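Local structure of phosphoribosylformylglycinamidine synthase 2 (Thermus thermophilus, 3VIU) at residues L237-L240 and L241-A244; T245-A248 and I249-L253; L269-L272 and A273-G277; E292-T295 and P296-L300; V311-E314 and G315-K318. The protein belongs to the PurM-like (AIR synthase-related) family, carries its paired N- and C-terminal domains twice in one chain, and binds ADP and a magnesium ion. All coordinates share one frame; numbering follows the deposited sequence.

Contact 1. Residues L237-L240 and L241-A244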
loop_
_atom_site.group_PDB
_atom_site.type_symbol
_atom_site.label_atom_id
_atom_site.label_comp_id
_atom_site.label_asym_id
_atom_site.label_seq_id
_atom_site.Cartn_x
_atom_site.Cartn_y
_atom_site.Cartn_z
ATOM N N LEU A 237 7.195 23.294 0.874
ATOM C CA LEU A 237 5.972 23.936 1.339
ATOM C C LEU A 237 5.140 22.873 2.049
ATOM O O LEU A 237 4.360 23.172 2.958
ATOM C CB LEU A 237 5.190 24.504 0.156
ATOM C CG LEU A 237 3.765 24.979 0.443
ATOM C CD1 LEU A 237 3.775 26.048 1.522
ATOM C CD2 LEU A 237 3.143 25.506 -0.843
ATOM N N GLY A 238 5.325 21.625 1.630
ATOM C CA GLY A 238 4.596 20.525 2.232
ATOM C C GLY A 238 4.927 20.387 3.702
ATOM O O GLY A 238 4.043 20.145 4.525
ATOM N N LYS A 239 6.208 20.542 4.032
ATOM C CA LYS A 239 6.676 20.451 5.415
ATOM C C LYS A 239 5.965 21.508 6.262
ATOM O O LYS A 239 5.476 21.222 7.355
ATOM C CB LYS A 239 8.192 20.668 5.465
ATOM C CG LYS A 239 8.798 20.690 6.866
ATOM C CD LYS A 239 8.744 19.331 7.551
ATOM C CE LYS A 239 9.303 19.409 8.976
ATOM N NZ LYS A 239 9.200 18.126 9.738
ATOM N N LEU A 240 5.912 22.731 5.745
ATOM C CA LEU A 240 5.253 23.833 6.443
ATOM C C LEU A 240 3.769 23.533 6.629
ATOM O O LEU A 240 3.206 23.742 7.707
ATOM C CB LEU A 240 5.434 25.132 5.646
ATOM C CG LEU A 240 6.585 26.069 6.052
ATOM C CD1 LEU A 240 7.756 25.282 6.618
ATOM C CD2 LEU A 240 7.007 26.913 4.844
ATOM N N LEU A 241 3.150 23.029 5.567
ATOM C CA LEU A 241 1.730 22.700 5.583
ATOM C C LEU A 241 1.436 21.644 6.633
ATOM O O LEU A 241 0.493 21.767 7.411
ATOM C CB LEU A 241 1.297 22.175 4.216
ATOM C CG LEU A 241 -0.029 22.655 3.632
ATOM C CD1 LEU A 241 -0.505 21.616 2.621
ATOM C CD2 LEU A 241 -1.067 22.840 4.718
HETATM N N MSE A 242 2.258 20.604 6.636
HETATM C CA MSE A 242 2.130 19.500 7.571
HETATM C C MSE A 242 2.216 19.943 9.041
HETATM O O MSE A 242 1.353 19.590 9.851
HETATM C CB MSE A 242 3.210 18.458 7.265
HETATM C CG MSE A 242 3.237 17.250 8.197
HETATM SE SE MSE A 242 4.598 15.948 7.657
HETATM C CE MSE A 242 6.123 16.647 8.628
ATOM N N GLU A 243 3.249 20.710 9.388
ATOM C CA GLU A 243 3.416 21.178 10.766
ATOM C C GLU A 243 2.223 21.991 11.257
ATOM O O GLU A 243 1.722 21.776 12.361
ATOM C CB GLU A 243 4.677 22.032 10.903
ATOM C CG GLU A 243 5.974 21.288 10.670
ATOM C CD GLU A 243 6.099 20.041 11.521
ATOM O OE1 GLU A 243 5.503 20.009 12.619
ATOM O OE2 GLU A 243 6.805 19.100 11.095
ATOM N N ALA A 244 1.772 22.926 10.431
ATOM C CA ALA A 244 0.650 23.780 10.787
ATOM C C ALA A 244 -0.618 22.976 11.023
ATOM O O ALA A 244 -1.296 23.150 12.042
ATOM C CB ALA A 244 0.414 24.808 9.690
#
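With chi1 at 176°, Lys-239 sends its CG opposite the backbone N, and a bend at chi2 (68°) turns the rest of the chain along the helix toward Glu-243. That residue folds at its own chi2 (-53°) to bring its carboxylate across. NZ of Lys-239 ends 2.9 Å from OE2 of Glu-243 in a hydrogen-bonded salt bridge, and the ammonium meets this oxygen nearly along its C-O axis. The methylene before it follows closely, Lys-239 CE lying 3.3 Å from the same OE2. Nearer the backbone, CG of Glu-243 packs 3.4 Å from Lys-239 O. The terminal methyl of Met-242, a selenomethionine, joins the lysine at a slant: its CE is 3.6 Å from Lys-239 NZ and 3.9 Å from Lys-239 CD.

All of this belongs to helix 235-250, where the lysine and glutamate form an i to i+4 pair one turn apart. Beneath the pair runs the regular alpha-helical bonding, with Met-242 N 2.8 Å from Gly-238 O and Ala-244 N 3.2 Å from Leu-240 O. The carboxylate of Glu-243 has a second cation, since its OE1 forms a salt bridge with Arg-116; two positive partners on separate oxygens probably favour its ionised form in this buried place. Met-242 packs on Arg-116 and on Pro-117 of strand 116-126, which places this face of the helix against the sheet of the neighbouring N-terminal domain. Leu-237 and Leu-240 both rest on Leu-329, and the side chain of Leu-241 lies about 13 Å from the bound ADP.

Contact 2. Residues T245-A248 and I249-L253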
loop_
_atom_site.group_PDB
_atom_site.type_symbol
_atom_site.label_atom_id
_atom_site.label_comp_id
_atom_site.label_asym_id
_atom_site.label_seq_id
_atom_site.Cartn_x
_atom_site.Cartn_y
_atom_site.Cartn_z
ATOM N N THR A 245 -0.939 22.099 10.078
ATOM C CA THR A 245 -2.138 21.285 10.195
ATOM C C THR A 245 -2.063 20.429 11.447
ATOM O O THR A 245 -3.016 20.376 12.227
ATOM C CB THR A 245 -2.320 20.380 8.957
ATOM O OG1 THR A 245 -2.441 21.202 7.788
ATOM C CG2 THR A 245 -3.581 19.503 9.099
ATOM N N LEU A 246 -0.922 19.770 11.645
ATOM C CA LEU A 246 -0.729 18.922 12.812
ATOM C C LEU A 246 -0.818 19.728 14.103
ATOM O O LEU A 246 -1.447 19.292 15.064
ATOM C CB LEU A 246 0.622 18.209 12.751
ATOM C CG LEU A 246 0.834 17.109 11.707
ATOM C CD1 LEU A 246 2.283 16.638 11.765
ATOM C CD2 LEU A 246 -0.107 15.951 11.964
ATOM N N GLU A 247 -0.195 20.902 14.137
ATOM C CA GLU A 247 -0.256 21.703 15.350
ATOM C C GLU A 247 -1.691 22.152 15.559
ATOM O O GLU A 247 -2.242 22.023 16.653
ATOM C CB GLU A 247 0.667 22.919 15.263
ATOM C CG GLU A 247 0.576 23.824 16.497
ATOM C CD GLU A 247 1.609 24.939 16.514
ATOM O OE1 GLU A 247 1.388 25.930 17.246
ATOM O OE2 GLU A 247 2.640 24.826 15.813
ATOM N N ALA A 248 -2.300 22.666 14.498
ATOM C CA ALA A 248 -3.676 23.119 14.571
ATOM C C ALA A 248 -4.561 22.048 15.225
ATOM O O ALA A 248 -5.335 22.345 16.134
ATOM C CB ALA A 248 -4.193 23.455 13.166
ATOM N N ILE A 249 -4.449 20.805 14.774
ATOM C CA ILE A 249 -5.276 19.764 15.360
ATOM C C ILE A 249 -4.813 19.375 16.752
ATOM O O ILE A 249 -5.637 19.095 17.627
ATOM C CB ILE A 249 -5.304 18.492 14.524
ATOM C CG1 ILE A 249 -6.038 17.407 15.315
ATOM C CG2 ILE A 249 -3.892 18.079 14.156
ATOM C CD1 ILE A 249 -5.855 16.006 14.815
ATOM N N GLU A 250 -3.499 19.337 16.958
ATOM C CA GLU A 250 -2.976 18.978 18.267
ATOM C C GLU A 250 -3.426 19.983 19.316
ATOM O O GLU A 250 -3.436 19.682 20.507
ATOM C CB GLU A 250 -1.455 18.879 18.226
ATOM C CG GLU A 250 -0.989 17.576 17.614
ATOM C CD GLU A 250 0.507 17.510 17.420
ATOM O OE1 GLU A 250 1.256 17.694 18.406
ATOM O OE2 GLU A 250 0.932 17.264 16.276
ATOM N N LEU A 251 -3.814 21.172 18.860
ATOM C CA LEU A 251 -4.300 22.212 19.757
ATOM C C LEU A 251 -5.816 22.160 19.809
ATOM O O LEU A 251 -6.449 22.992 20.455
ATOM C CB LEU A 251 -3.858 23.593 19.288
ATOM C CG LEU A 251 -2.354 23.854 19.373
ATOM C CD1 LEU A 251 -2.069 25.311 19.041
ATOM C CD2 LEU A 251 -1.853 23.513 20.771
ATOM N N ASP A 252 -6.395 21.183 19.119
ATOM C CA ASP A 252 -7.844 21.015 19.095
ATOM C C ASP A 252 -8.538 22.298 18.643
ATOM O O ASP A 252 -9.479 22.774 19.286
ATOM C CB ASP A 252 -8.341 20.624 20.490
ATOM C CG ASP A 252 -9.817 20.296 20.511
ATOM O OD1 ASP A 252 -10.206 19.264 19.921
ATOM O OD2 ASP A 252 -10.587 21.076 21.116
ATOM N N LEU A 253 -8.072 22.850 17.527
ATOM C CA LEU A 253 -8.642 24.080 16.995
ATOM C C LEU A 253 -9.598 23.826 15.830
ATOM O O LEU A 253 -10.304 24.736 15.383
ATOM C CB LEU A 253 -7.518 25.001 16.534
ATOM C CG LEU A 253 -6.491 25.335 17.613
ATOM C CD1 LEU A 253 -5.353 26.143 17.011
ATOM C CD2 LEU A 253 -7.172 26.104 18.732
#
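Regular helical bonding runs from Thr-245 into the last turn of helix 235-250, with Ile-249 N 3.0 Å from Thr-245 O and Leu-251 N 2.8 Å from Glu-247 O. Asp-252 then leaves helical geometry with a positive phi of 55°, and the chain closes in a Schellman motif. Its 6→1 bond runs from Leu-253 N back to Ala-248 O at 3.1 Å, and its 5→2 bond from Asp-252 N to Ile-249 O at 2.7 Å. Leu-251 N adds a weak bond to Ala-248 O, which therefore takes two N-H groups at the helix end.

Leu-253 lays its side chain against the same carbonyl: CB and CG of Leu-253 both come within 3.5 Å of Ala-248 O. One turn back, Glu-247 and Leu-251 lie side by side and point the same way. Glu-247, with CG opposite the backbone N (chi1 177°) and extended beyond it, offers its flank to CD1 of Leu-251, which lies 4.0 Å from Glu-247 CG and 3.9 Å from Glu-247 OE1. The glutamate tip is held by outside partners, OE1 by a salt bridge to Arg-326 and OE2 by a hydrogen bond from Trp-327 NE1.

Helix 317-326 packs against this end of the helix: Ala-248 touches Leu-320, Leu-251 touches Arg-326, and Leu-253 touches Ala-319 and Val-323. Past the Schellman turn the chain enters edge strand 254-259, which runs antiparallel to strand 307-312.

Contact 3. Residues L269-L272 and A273-G277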
loop_
_atom_site.group_PDB
_atom_site.type_symbol
_atom_site.label_atom_id
_atom_site.label_comp_id
_atom_site.label_asym_id
_atom_site.label_seq_id
_atom_site.Cartn_x
_atom_site.Cartn_y
_atom_site.Cartn_z
ATOM N N LEU A 269 -14.779 20.099 -0.598
ATOM C CA LEU A 269 -15.952 20.688 0.054
ATOM C C LEU A 269 -17.240 19.872 -0.026
ATOM O O LEU A 269 -17.913 19.674 0.982
ATOM C CB LEU A 269 -16.192 22.095 -0.497
ATOM C CG LEU A 269 -14.937 22.978 -0.460
ATOM C CD1 LEU A 269 -15.258 24.351 -1.015
ATOM C CD2 LEU A 269 -14.410 23.080 0.961
ATOM N N SER A 270 -17.585 19.399 -1.218
ATOM C CA SER A 270 -18.804 18.616 -1.379
ATOM C C SER A 270 -18.729 17.365 -0.510
ATOM O O SER A 270 -19.718 16.957 0.103
ATOM C CB SER A 270 -19.001 18.222 -2.845
ATOM O OG SER A 270 -18.016 17.293 -3.256
ATOM N N GLU A 271 -17.550 16.758 -0.460
ATOM C CA GLU A 271 -17.346 15.567 0.349
ATOM C C GLU A 271 -17.545 15.976 1.804
ATOM O O GLU A 271 -18.343 15.380 2.531
ATOM C CB GLU A 271 -15.927 15.044 0.149
ATOM C CG GLU A 271 -15.773 13.539 0.228
ATOM C CD GLU A 271 -14.385 13.088 -0.219
ATOM O OE1 GLU A 271 -13.465 13.019 0.630
ATOM O OE2 GLU A 271 -14.217 12.824 -1.430
ATOM N N LEU A 272 -16.814 17.008 2.217
ATOM C CA LEU A 272 -16.896 17.520 3.579
ATOM C C LEU A 272 -18.331 17.884 3.939
ATOM O O LEU A 272 -18.801 17.579 5.039
ATOM C CB LEU A 272 -15.993 18.749 3.734
ATOM C CG LEU A 272 -16.092 19.552 5.031
ATOM C CD1 LEU A 272 -15.975 18.633 6.241
ATOM C CD2 LEU A 272 -14.996 20.609 5.048
ATOM N N ALA A 273 -19.024 18.526 3.002
ATOM C CA ALA A 273 -20.402 18.939 3.211
ATOM C C ALA A 273 -21.330 17.734 3.321
ATOM O O ALA A 273 -22.170 17.657 4.221
ATOM C CB ALA A 273 -20.849 19.831 2.071
ATOM N N HIS A 274 -21.168 16.793 2.403
ATOM C CA HIS A 274 -21.996 15.599 2.378
ATOM C C HIS A 274 -21.904 14.757 3.661
ATOM O O HIS A 274 -22.927 14.322 4.198
ATOM C CB HIS A 274 -21.621 14.752 1.166
ATOM C CG HIS A 274 -22.523 13.580 0.950
ATOM N ND1 HIS A 274 -23.866 13.720 0.670
ATOM C CD2 HIS A 274 -22.282 12.249 0.994
ATOM C CE1 HIS A 274 -24.413 12.524 0.553
ATOM N NE2 HIS A 274 -23.474 11.614 0.745
ATOM N N LYS A 275 -20.686 14.533 4.148
ATOM C CA LYS A 275 -20.471 13.751 5.366
ATOM C C LYS A 275 -20.998 14.483 6.591
ATOM O O LYS A 275 -21.262 13.867 7.622
ATOM C CB LYS A 275 -18.977 13.463 5.576
ATOM C CG LYS A 275 -18.297 12.740 4.419
ATOM C CD LYS A 275 -16.874 12.321 4.767
ATOM C CE LYS A 275 -16.106 11.882 3.521
ATOM N NZ LYS A 275 -16.909 10.966 2.668
ATOM N N SER A 276 -21.140 15.799 6.475
ATOM C CA SER A 276 -21.616 16.616 7.587
ATOM C C SER A 276 -23.129 16.803 7.565
ATOM O O SER A 276 -23.700 17.425 8.460
ATOM C CB SER A 276 -20.928 17.984 7.563
ATOM O OG SER A 276 -19.521 17.853 7.659
ATOM N N GLY A 277 -23.771 16.279 6.528
ATOM C CA GLY A 277 -25.214 16.390 6.419
ATOM C C GLY A 277 -25.731 17.782 6.131
ATOM O O GLY A 277 -26.894 18.081 6.387
#
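Leu-272 O is gripped twice by Ser-276. The hydroxyl OG of Ser-276 gives it a short hydrogen bond of 2.7 Å, tilted modestly from the carbonyl plane, and Ser-276 N adds a weak one at 3.3 Å. A chi1 of -59° turns OG back beside its own backbone N, which lets hydroxyl and amide reach one carbonyl together. OG is also bonded to Ala-191 N, linking the helix end to a loop.

Glu-271 and Lys-275 run side by side, one turn apart. The end of the lysine comes to the glutamate's stem, Lys-275 CE lying 3.7 Å from Glu-271 CG, while Glu-271 OE1 and Lys-275 NZ stay 4.5 Å apart, too far for a salt bridge. CG of Lys-275 also packs 3.2 Å from Glu-271 O. The Glu-271 side chain comes within about 4 Å of the bound ADP. Gly-277, at a phi of 70°, completes a Schellman motif in which Gly-277 N binds His-274 O at 3.2 Å.

Helix 264-275 covers the sheet here: Leu-269 and Ala-273 pack on strand 279-283, Leu-269 and Leu-272 on strand 307-312, and His-274 leans on helix 357-361.

Contact 4. Residues E292-T295 and P296-L300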
loop_
_atom_site.group_PDB
_atom_site.type_symbol
_atom_site.label_atom_id
_atom_site.label_comp_id
_atom_site.label_asym_id
_atom_site.label_seq_id
_atom_site.Cartn_x
_atom_site.Cartn_y
_atom_site.Cartn_z
ATOM N N GLU A 292 -3.513 34.442 -13.709
ATOM C CA GLU A 292 -4.544 35.416 -14.045
ATOM C C GLU A 292 -5.624 34.868 -14.975
ATOM O O GLU A 292 -5.411 33.883 -15.674
ATOM C CB GLU A 292 -3.889 36.637 -14.701
ATOM C CG GLU A 292 -4.743 37.888 -14.675
ATOM C CD GLU A 292 -4.067 39.076 -15.340
ATOM O OE1 GLU A 292 -2.824 39.199 -15.240
ATOM O OE2 GLU A 292 -4.788 39.897 -15.950
ATOM N N GLY A 293 -6.786 35.517 -14.965
ATOM C CA GLY A 293 -7.885 35.129 -15.834
ATOM C C GLY A 293 -8.376 33.701 -15.748
ATOM O O GLY A 293 -8.750 33.101 -16.760
HETATM N N MSE A 294 -8.387 33.149 -14.543
HETATM C CA MSE A 294 -8.846 31.785 -14.357
HETATM C C MSE A 294 -10.361 31.742 -14.295
HETATM O O MSE A 294 -10.981 32.488 -13.543
HETATM C CB MSE A 294 -8.254 31.204 -13.081
HETATM C CG MSE A 294 -6.771 30.962 -13.185
HETATM SE SE MSE A 294 -6.095 30.077 -11.627
HETATM C CE MSE A 294 -6.816 28.303 -11.934
ATOM N N THR A 295 -10.950 30.862 -15.092
ATOM C CA THR A 295 -12.396 30.725 -15.140
ATOM C C THR A 295 -12.941 29.910 -13.967
ATOM O O THR A 295 -12.195 29.201 -13.285
ATOM C CB THR A 295 -12.824 30.066 -16.448
ATOM O OG1 THR A 295 -12.208 28.776 -16.559
ATOM C CG2 THR A 295 -12.402 30.923 -17.619
ATOM N N PRO A 296 -14.253 30.015 -13.706
ATOM C CA PRO A 296 -14.831 29.256 -12.596
ATOM C C PRO A 296 -14.466 27.767 -12.581
ATOM O O PRO A 296 -13.960 27.274 -11.577
ATOM C CB PRO A 296 -16.325 29.512 -12.759
ATOM C CG PRO A 296 -16.340 30.939 -13.216
ATOM C CD PRO A 296 -15.239 30.960 -14.263
ATOM N N GLU A 297 -14.694 27.056 -13.683
ATOM C CA GLU A 297 -14.374 25.629 -13.714
ATOM C C GLU A 297 -12.892 25.342 -13.451
ATOM O O GLU A 297 -12.560 24.347 -12.813
ATOM C CB GLU A 297 -14.816 24.980 -15.041
ATOM C CG GLU A 297 -14.116 25.461 -16.305
ATOM C CD GLU A 297 -14.684 26.763 -16.844
ATOM O OE1 GLU A 297 -14.246 27.193 -17.935
ATOM O OE2 GLU A 297 -15.564 27.359 -16.187
ATOM N N GLU A 298 -12.010 26.215 -13.926
ATOM C CA GLU A 298 -10.572 26.049 -13.708
ATOM C C GLU A 298 -10.228 26.090 -12.225
ATOM O O GLU A 298 -9.423 25.295 -11.740
ATOM C CB GLU A 298 -9.790 27.144 -14.430
ATOM C CG GLU A 298 -9.677 26.931 -15.924
ATOM C CD GLU A 298 -9.038 28.105 -16.634
ATOM O OE1 GLU A 298 -8.655 27.935 -17.809
ATOM O OE2 GLU A 298 -8.928 29.197 -16.026
ATOM N N LEU A 299 -10.831 27.026 -11.504
ATOM C CA LEU A 299 -10.571 27.141 -10.080
ATOM C C LEU A 299 -11.164 25.938 -9.366
ATOM O O LEU A 299 -10.513 25.318 -8.522
ATOM C CB LEU A 299 -11.175 28.439 -9.532
ATOM C CG LEU A 299 -10.531 29.733 -10.060
ATOM C CD1 LEU A 299 -11.377 30.937 -9.683
ATOM C CD2 LEU A 299 -9.116 29.865 -9.507
ATOM N N LEU A 300 -12.393 25.597 -9.736
ATOM C CA LEU A 300 -13.103 24.475 -9.125
ATOM C C LEU A 300 -12.473 23.101 -9.337
ATOM O O LEU A 300 -12.500 22.258 -8.440
ATOM C CB LEU A 300 -14.546 24.435 -9.633
ATOM C CG LEU A 300 -15.519 25.492 -9.105
ATOM C CD1 LEU A 300 -16.758 25.512 -9.970
ATOM C CD2 LEU A 300 -15.880 25.181 -7.670
#
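The polar contacts centre on Thr-295, at the N-cap of helix 296-301. Its backbone N gives a hydrogen bond of 2.8 Å to OE2 of Glu-298, three residues on. Glu-298 is extended beyond CG, and its carboxylate is approached from well above the plane, 45° out of it. OE2 of Glu-298 has a second partner, Arg-206, in a salt bridge. With chi1 at 59°, the threonine hydroxyl stands between backbone N and carbonyl carbon, where its OG1 makes a weak hydrogen bond of 2.9 Å to Glu-297 OE1. Glu-297 folds back at chi2 (-81°) to bring that oxygen there. Among backbone atoms, Leu-299 N bonds Thr-295 O at 3.1 Å and closes the first turn.

The apolar contact joins the approaching loop to the helix: SE and CE of Met-294, a selenomethionine, each lie 3.7 Å from Leu-299 CD2. Pro-296 occupies the first helical position. Around them, Glu-297 and Leu-300 touch helix 28-37, while Pro-296 and Leu-300 reach strand 342-347.

A glutamate at the third helical position bonded to the N-cap amide is one half of a capping box. The Met-294 to Leu-299 contact, from the residue before the N-cap to the fourth helical residue, is a hydrophobic staple.

Contact 5. Residues V311-E314 and G315-K318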
loop_
_atom_site.group_PDB
_atom_site.type_symbol
_atom_site.label_atom_id
_atom_site.label_comp_id
_atom_site.label_asym_id
_atom_site.label_seq_id
_atom_site.Cartn_x
_atom_site.Cartn_y
_atom_site.Cartn_z
ATOM N N VAL A 311 -11.553 23.527 8.982
ATOM C CA VAL A 311 -12.758 24.071 9.601
ATOM C C VAL A 311 -12.474 24.332 11.067
ATOM O O VAL A 311 -12.444 23.404 11.878
ATOM C CB VAL A 311 -13.938 23.070 9.513
ATOM C CG1 VAL A 311 -15.201 23.688 10.099
ATOM C CG2 VAL A 311 -14.161 22.650 8.068
ATOM N N PRO A 312 -12.253 25.602 11.430
ATOM C CA PRO A 312 -11.974 25.918 12.833
ATOM C C PRO A 312 -13.214 25.766 13.702
ATOM O O PRO A 312 -14.336 26.016 13.249
ATOM C CB PRO A 312 -11.495 27.367 12.774
ATOM C CG PRO A 312 -12.308 27.934 11.631
ATOM C CD PRO A 312 -12.247 26.817 10.591
ATOM N N LYS A 313 -13.004 25.345 14.945
ATOM C CA LYS A 313 -14.100 25.189 15.892
ATOM C C LYS A 313 -14.638 26.576 16.217
ATOM O O LYS A 313 -13.965 27.581 15.977
ATOM C CB LYS A 313 -13.610 24.534 17.183
ATOM C CG LYS A 313 -13.192 23.083 17.047
ATOM C CD LYS A 313 -12.848 22.524 18.415
ATOM C CE LYS A 313 -12.932 21.014 18.443
ATOM N NZ LYS A 313 -12.830 20.538 19.841
ATOM N N GLU A 314 -15.845 26.629 16.762
ATOM C CA GLU A 314 -16.449 27.904 17.127
ATOM C C GLU A 314 -15.555 28.677 18.086
ATOM O O GLU A 314 -15.154 28.155 19.133
ATOM C CB GLU A 314 -17.812 27.675 17.782
ATOM C CG GLU A 314 -18.448 28.934 18.352
ATOM C CD GLU A 314 -19.956 28.839 18.415
ATOM O OE1 GLU A 314 -20.473 27.972 19.158
ATOM O OE2 GLU A 314 -20.624 29.633 17.709
ATOM N N GLY A 315 -15.235 29.916 17.725
ATOM C CA GLY A 315 -14.407 30.747 18.580
ATOM C C GLY A 315 -12.905 30.551 18.490
ATOM O O GLY A 315 -12.148 31.228 19.188
ATOM N N LYS A 316 -12.458 29.640 17.636
ATOM C CA LYS A 316 -11.028 29.402 17.505
ATOM C C LYS A 316 -10.462 29.827 16.155
ATOM O O LYS A 316 -9.345 29.452 15.802
ATOM C CB LYS A 316 -10.722 27.922 17.762
ATOM C CG LYS A 316 -10.969 27.497 19.203
ATOM C CD LYS A 316 -10.753 26.004 19.401
ATOM C CE LYS A 316 -10.734 25.637 20.884
ATOM N NZ LYS A 316 -12.006 26.022 21.554
ATOM N N GLU A 317 -11.227 30.615 15.405
ATOM C CA GLU A 317 -10.770 31.071 14.097
ATOM C C GLU A 317 -9.419 31.750 14.235
ATOM O O GLU A 317 -8.457 31.377 13.567
ATOM C CB GLU A 317 -11.751 32.062 13.470
ATOM C CG GLU A 317 -13.159 31.551 13.299
ATOM C CD GLU A 317 -13.895 31.437 14.616
ATOM O OE1 GLU A 317 -13.488 32.104 15.596
ATOM O OE2 GLU A 317 -14.894 30.691 14.672
ATOM N N LYS A 318 -9.350 32.750 15.104
ATOM C CA LYS A 318 -8.102 33.470 15.303
ATOM C C LYS A 318 -6.957 32.516 15.609
ATOM O O LYS A 318 -5.899 32.590 14.987
ATOM C CB LYS A 318 -8.250 34.494 16.430
ATOM C CG LYS A 318 -8.385 35.913 15.924
ATOM C CD LYS A 318 -7.160 36.320 15.097
ATOM C CE LYS A 318 -5.886 36.363 15.950
ATOM N NZ LYS A 318 -4.674 36.767 15.174
#
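From CB, which chi1 of -57° follows with a CG set next to the residue's own N, the side chain of Glu-317 starts out beside Pro-312, whose CB lies 4.0 Å from Glu-317 CA. This CG then packs 4.1 Å from Pro-312 CG, the side chain and the proline ring crossing at about a right angle. A bend at chi2 curls the chain back toward the preceding turn, which carries CD to 4.1 Å from Lys-313 O. At the tip, OE2 accepts a hydrogen bond of 3.2 Å from Gly-315 N on the syn side of the carboxylate, 23° out of its plane. The same oxygen forms a salt bridge with Arg-195, so an amide and a guanidinium both hold it, and Arg-195 also bonds Pro-312 O.

The glutamate thus reaches back into a type II beta turn from Lys-313 to Lys-316, closed by Lys-316 N bonding Lys-313 O at 3.0 Å. Gly-315 takes the third position with a positive phi of 83°, a geometry that suits glycine. The lysines at the first and last positions of the turn lie side by side and point the same way, Lys-313 CB 3.9 Å from Lys-316 CD. Their ammonium nitrogens NZ remain 5.8 Å apart, and that of Lys-313 is paired with Asp-252 in a salt bridge.

Lys-316 is the N-cap of helix 317-326, so this tight surface turn connects strand 307-312 directly to that helix. Pro-312 and Glu-317 face Tyr-198 of the adjacent strand 196-201, while Lys-313 pairs through its backbone with Leu-253, just before strand 254-259, the other neighbour.

All five contacts lie in one AIR synthase-related C-terminal domain. Contact 1 is the buried one, contacts 2, 3 and 4 are partly buried, and contact 5 is at the surface. Contacts 1 and 2 share helix 235-250, the first covering its earlier turns, with a charged pair, and the second its C-terminal end. Contact 3 ends another helix by the same motif, but with a serine hydroxyl in the termination; contact 4 treats the reverse problem, a helix start, with acidic side chains. Contact 5 turns from strand to helix. Contacts 2 and 5 meet through the Asp-252 to Lys-313 salt bridge, and contacts 3 and 5 by Leu-272 packing on Val-311, whereas contact 4 touches none of the others.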